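Local structure of nicotinate-nucleotide pyrophosphorylase (Francisella tularensis subsp. tularensis, 3TQV) at residues A48-E54 and I279-V285; E54-L58 and S118-T122. The protein probably converts quinolinate and phosphoribosyl pyrophosphate into nicotinate mononucleotide, carbon dioxide and diphosphate, a step of NAD(+) biosynthesis. The contacts are given in a common frame with arbitrary orientation. Numbering follows the deposited sequence.

Contact 1: residues A48-E54 and I279-V285; sequences AFCITRE and IDLSLQV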
loop_
_atom_site.group_PDB
_atom_site.type_symbol
_atom_site.label_atom_id
_atom_site.label_comp_id
_atom_site.label_asym_id
_atom_site.label_seq_id
_atom_site.Cartn_x
_atom_site.Cartn_y
_atom_site.Cartn_z
ATOM N N ALA B 48 13.463 -0.896 24.837
ATOM C CA ALA B 48 13.698 -0.936 23.396
ATOM C C ALA B 48 13.572 0.443 22.775
ATOM O O ALA B 48 13.155 1.391 23.429
ATOM C CB ALA B 48 12.740 -1.911 22.727
ATOM N N PHE B 49 13.918 0.552 21.501
ATOM C CA PHE B 49 13.766 1.825 20.822
ATOM C C PHE B 49 13.757 1.635 19.316
ATOM O O PHE B 49 14.292 0.657 18.806
ATOM C CB PHE B 49 14.860 2.802 21.259
ATOM C CG PHE B 49 16.259 2.375 20.883
ATOM C CD1 PHE B 49 16.776 2.666 19.622
ATOM C CD2 PHE B 49 17.064 1.705 21.795
ATOM C CE1 PHE B 49 18.053 2.291 19.277
ATOM C CE2 PHE B 49 18.349 1.319 21.455
ATOM C CZ PHE B 49 18.851 1.617 20.200
ATOM N N CYS B 50 13.148 2.573 18.606
ATOM C CA CYS B 50 12.958 2.427 17.174
ATOM C C CYS B 50 13.729 3.490 16.396
ATOM O O CYS B 50 13.612 4.679 16.690
ATOM C CB CYS B 50 11.461 2.508 16.851
ATOM S SG CYS B 50 11.072 2.589 15.095
ATOM N N ILE B 51 14.512 3.077 15.405
ATOM C CA ILE B 51 15.204 4.044 14.562
ATOM C C ILE B 51 14.683 4.076 13.148
ATOM O O ILE B 51 14.197 3.075 12.641
ATOM C CB ILE B 51 16.692 3.722 14.412
ATOM C CG1 ILE B 51 16.941 2.242 14.676
ATOM C CG2 ILE B 51 17.529 4.611 15.308
ATOM C CD1 ILE B 51 18.286 1.804 14.186
ATOM N N THR B 52 14.818 5.234 12.510
ATOM C CA THR B 52 14.802 5.308 11.059
ATOM C C THR B 52 16.223 5.058 10.572
ATOM O O THR B 52 17.185 5.334 11.280
ATOM C CB THR B 52 14.433 6.689 10.550
ATOM O OG1 THR B 52 13.586 7.350 11.488
ATOM C CG2 THR B 52 13.713 6.561 9.238
ATOM N N ARG B 53 16.364 4.537 9.364
ATOM C CA ARG B 53 17.683 4.452 8.780
ATOM C C ARG B 53 17.810 5.550 7.714
ATOM O O ARG B 53 18.825 5.652 7.026
ATOM C CB ARG B 53 17.925 3.067 8.180
ATOM C CG ARG B 53 17.643 1.901 9.112
ATOM C CD ARG B 53 18.804 1.633 10.068
ATOM N NE ARG B 53 18.774 0.264 10.579
ATOM C CZ ARG B 53 19.497 -0.189 11.602
ATOM N NH1 ARG B 53 20.322 0.615 12.261
ATOM N NH2 ARG B 53 19.391 -1.459 11.973
ATOM N N GLU B 54 16.777 6.380 7.593
ATOM C CA GLU B 54 16.749 7.392 6.546
ATOM C C GLU B 54 15.876 8.556 6.946
ATOM O O GLU B 54 15.014 8.420 7.791
ATOM C CB GLU B 54 16.258 6.784 5.234
ATOM C CG GLU B 54 15.031 5.899 5.403
ATOM C CD GLU B 54 14.427 5.446 4.085
ATOM O OE1 GLU B 54 14.192 4.218 3.940
ATOM O OE2 GLU B 54 14.179 6.319 3.208
ATOM N N ILE B 279 9.418 3.562 4.465
ATOM C CA ILE B 279 10.579 4.004 5.203
ATOM C C ILE B 279 11.212 2.829 5.922
ATOM O O ILE B 279 10.513 1.994 6.505
ATOM C CB ILE B 279 10.197 5.062 6.256
ATOM C CG1 ILE B 279 9.626 6.311 5.566
ATOM C CG2 ILE B 279 11.389 5.379 7.143
ATOM C CD1 ILE B 279 10.343 6.705 4.253
ATOM N N ASP B 280 12.539 2.778 5.887
ATOM C CA ASP B 280 13.281 1.725 6.560
ATOM C C ASP B 280 13.449 1.997 8.062
ATOM O O ASP B 280 14.047 3.008 8.499
ATOM C CB ASP B 280 14.632 1.516 5.878
ATOM C CG ASP B 280 15.388 0.345 6.436
ATOM O OD1 ASP B 280 14.759 -0.573 7.003
ATOM O OD2 ASP B 280 16.622 0.343 6.301
ATOM N N LEU B 281 12.904 1.077 8.849
ATOM C CA LEU B 281 12.832 1.226 10.285
ATOM C C LEU B 281 13.504 0.043 10.912
ATOM O O LEU B 281 13.797 -0.928 10.235
ATOM C CB LEU B 281 11.372 1.256 10.737
ATOM C CG LEU B 281 10.561 2.413 10.175
ATOM C CD1 LEU B 281 9.191 2.459 10.829
ATOM C CD2 LEU B 281 11.323 3.712 10.385
ATOM N N SER B 282 13.748 0.124 12.211
ATOM C CA SER B 282 14.255 -1.011 12.956
ATOM C C SER B 282 13.879 -0.853 14.443
ATOM O O SER B 282 13.984 0.230 15.008
ATOM C CB SER B 282 15.768 -1.132 12.746
ATOM O OG SER B 282 16.300 -2.209 13.482
ATOM N N LEU B 283 13.402 -1.920 15.070
ATOM C CA LEU B 283 13.201 -1.884 16.511
ATOM C C LEU B 283 14.394 -2.541 17.214
ATOM O O LEU B 283 14.655 -3.731 17.041
ATOM C CB LEU B 283 11.901 -2.589 16.904
ATOM C CG LEU B 283 11.533 -2.520 18.395
ATOM C CD1 LEU B 283 11.061 -1.133 18.745
ATOM C CD2 LEU B 283 10.460 -3.534 18.750
ATOM N N GLN B 284 15.139 -1.769 17.984
ATOM C CA GLN B 284 16.230 -2.354 18.752
ATOM C C GLN B 284 15.732 -2.713 20.159
ATOM O O GLN B 284 15.363 -1.840 20.957
ATOM C CB GLN B 284 17.468 -1.434 18.774
ATOM C CG GLN B 284 18.009 -1.080 17.377
ATOM C CD GLN B 284 18.631 -2.276 16.654
ATOM O OE1 GLN B 284 19.450 -3.000 17.225
ATOM N NE2 GLN B 284 18.249 -2.486 15.396
ATOM N N VAL B 285 15.696 -4.014 20.431
ATOM C CA VAL B 285 15.160 -4.533 21.677
ATOM C C VAL B 285 16.259 -4.981 22.638
ATOM O O VAL B 285 16.824 -6.065 22.476
ATOM C CB VAL B 285 14.196 -5.721 21.414
ATOM C CG1 VAL B 285 13.727 -6.351 22.720
ATOM C CG2 VAL B 285 13.010 -5.264 20.612
#

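Contact 2: residues E54-L58 and S118-T122; sequences EEMIL and SGTAT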
loop_
_atom_site.group_PDB
_atom_site.type_symbol
_atom_site.label_atom_id
_atom_site.label_comp_id
_atom_site.label_asym_id
_atom_site.label_seq_id
_atom_site.Cartn_x
_atom_site.Cartn_y
_atom_site.Cartn_z
ATOM N N GLU B 54 16.777 6.380 7.593
ATOM C CA GLU B 54 16.749 7.392 6.546
ATOM C C GLU B 54 15.876 8.556 6.946
ATOM O O GLU B 54 15.014 8.420 7.791
ATOM C CB GLU B 54 16.258 6.784 5.234
ATOM C CG GLU B 54 15.031 5.899 5.403
ATOM C CD GLU B 54 14.427 5.446 4.085
ATOM O OE1 GLU B 54 14.192 4.218 3.940
ATOM O OE2 GLU B 54 14.179 6.319 3.208
ATOM N N GLU B 55 16.118 9.714 6.353
ATOM C CA GLU B 55 15.329 10.901 6.672
ATOM C C GLU B 55 13.885 10.646 6.283
ATOM O O GLU B 55 13.611 9.956 5.294
ATOM C CB GLU B 55 15.874 12.117 5.928
ATOM C CG GLU B 55 15.287 13.461 6.335
ATOM C CD GLU B 55 15.979 14.611 5.612
ATOM O OE1 GLU B 55 15.333 15.274 4.775
ATOM O OE2 GLU B 55 17.179 14.831 5.878
HETATM N N MSE B 56 12.955 11.196 7.056
HETATM C CA MSE B 56 11.563 10.834 6.871
HETATM C C MSE B 56 10.621 11.792 7.559
HETATM O O MSE B 56 10.999 12.466 8.508
HETATM C CB MSE B 56 11.336 9.430 7.414
HETATM C CG MSE B 56 11.660 9.301 8.887
HETATM SE SE MSE B 56 10.078 8.941 9.973
HETATM C CE MSE B 56 9.869 7.036 9.650
ATOM N N ILE B 57 9.387 11.844 7.055
ATOM C CA ILE B 57 8.283 12.523 7.730
ATOM C C ILE B 57 7.468 11.488 8.483
ATOM O O ILE B 57 6.814 10.642 7.877
ATOM C CB ILE B 57 7.361 13.265 6.749
ATOM C CG1 ILE B 57 8.153 14.272 5.905
ATOM C CG2 ILE B 57 6.256 13.981 7.509
ATOM C CD1 ILE B 57 8.803 15.400 6.724
ATOM N N LEU B 58 7.527 11.550 9.805
ATOM C CA LEU B 58 6.816 10.615 10.657
ATOM C C LEU B 58 5.307 10.722 10.528
ATOM O O LEU B 58 4.734 11.818 10.477
ATOM C CB LEU B 58 7.216 10.823 12.117
ATOM C CG LEU B 58 6.425 10.085 13.217
ATOM C CD1 LEU B 58 6.358 8.575 12.946
ATOM C CD2 LEU B 58 7.041 10.363 14.595
ATOM N N SER B 118 4.449 6.820 7.066
ATOM C CA SER B 118 5.566 7.745 6.991
ATOM C C SER B 118 6.050 7.733 5.560
ATOM O O SER B 118 6.548 8.735 5.046
ATOM C CB SER B 118 6.693 7.325 7.928
ATOM O OG SER B 118 6.251 7.267 9.265
ATOM N N GLY B 119 5.903 6.586 4.912
ATOM C CA GLY B 119 6.240 6.483 3.511
ATOM C C GLY B 119 5.414 7.489 2.734
ATOM O O GLY B 119 5.952 8.387 2.071
ATOM N N THR B 120 4.099 7.334 2.828
ATOM C CA THR B 120 3.186 8.254 2.192
ATOM C C THR B 120 3.482 9.707 2.525
ATOM O O THR B 120 3.494 10.549 1.629
ATOM C CB THR B 120 1.728 7.927 2.506
ATOM O OG1 THR B 120 1.374 6.713 1.839
ATOM C CG2 THR B 120 0.798 9.054 2.008
ATOM N N ALA B 121 3.728 10.015 3.794
ATOM C CA ALA B 121 3.985 11.412 4.179
ATOM C C ALA B 121 5.260 11.922 3.530
ATOM O O ALA B 121 5.298 13.027 3.003
ATOM C CB ALA B 121 4.050 11.569 5.691
ATOM N N THR B 122 6.296 11.098 3.553
ATOM C CA THR B 122 7.595 11.442 2.972
ATOM C C THR B 122 7.558 11.670 1.445
ATOM O O THR B 122 8.243 12.560 0.926
ATOM C CB THR B 122 8.643 10.363 3.347
ATOM O OG1 THR B 122 8.652 10.201 4.776
ATOM C CG2 THR B 122 10.047 10.718 2.837
#

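Contact 1: residues A48-E54 and I279-V285
Two antiparallel strand segments, 48-52 and 281-285, run side by side with their axes 4.6 Å apart at closest and 159° between their directions. Backbone hydrogen bonds set the register. At the F49/Q284 pair, F49 N donates to Q284 O (2.8 Å) and Q284 N to F49 O (2.7 Å); at I51/S282, I51 N reaches S282 O (2.9 Å) and S282 N reaches I51 O (3.0 Å). Beyond the strands the pairing carries on: R53 N binds D280 O at 2.9 Å, and the side chain of E54 takes over as acceptor, D280 N lying 2.9 Å from E54 OE1. The side chains divide between two faces. On one, Q284 CB sits over the F49 ring, a CH-pi contact 3.9 Å from the centroid, while Q284 NE2 folds back to S282 OG (2.7 Å). On the other, C50 CB meets L283 CD1 (4.1 Å). This second face lies on helix 100-130, where L281 meets L111 and I114. Strand 92-97 flanks strand 45-52 on its other edge; the chain's last strand, 281-285, returns from the barrel domain to form one edge of this four-stranded antiparallel sheet of the quinolinate phosphoribosyltransferase N-terminal domain.

Contact 2: residues E54-L58 and S118-T122
This is a buried strand-to-helix contact, centred about 12 Å from the centre of the chain, in which the short strand 56-57 and L58 after it lie against one turn of the long helix 100-130, where that helix leads toward the barrel domain. The key bond runs from I57 N to T122 OG1, 2.9 Å and nearly straight at 165°. T122 OG1 in turn donates to S118 O (2.6 Å), one turn back, which also accepts the helical bond from T122 N (2.8 Å). The same isoleucine also turns its carbonyl to the helix: I57 O lies 3.3 Å from S118 CA in a CA-H...O contact. Apolar atoms fill in around these: I57 CG2 packs on A121 CB (3.7 Å), and the CE of selenomethionine M56 touches S118 CB (3.6 Å). S118 OG binds the backbone N of C59, just past the segment. The helix thus meets the strand with small residues that allow close approach, and the T122 hydroxyl, accepting from I57 and donating to S118, satisfies a buried backbone NH while keeping its own proton bonded.

The centres of the two contacts lie about 13 Å apart, on the same side of the chain's centre. Along the sequence, 54-58 continues directly from 48-54 through the shared E54, and 118-122 comes later, still before 279-285. They meet at M56, whose CE lies 3.4 Å from I279 CG2 and 3.7 Å from L281 CD2, and I279 CG1 also packs 3.8 Å from S118 C. Helix 100-130 underlies both, touching the sheet of contact 1 and supplying 118-122 to contact 2 as it runs from the N-terminal domain toward the alpha/beta-barrel C-terminal domain. Strand 281-285 returns the other way to the N-terminal sheet, so the two domains are tied together away from the predicted substrate-binding residues.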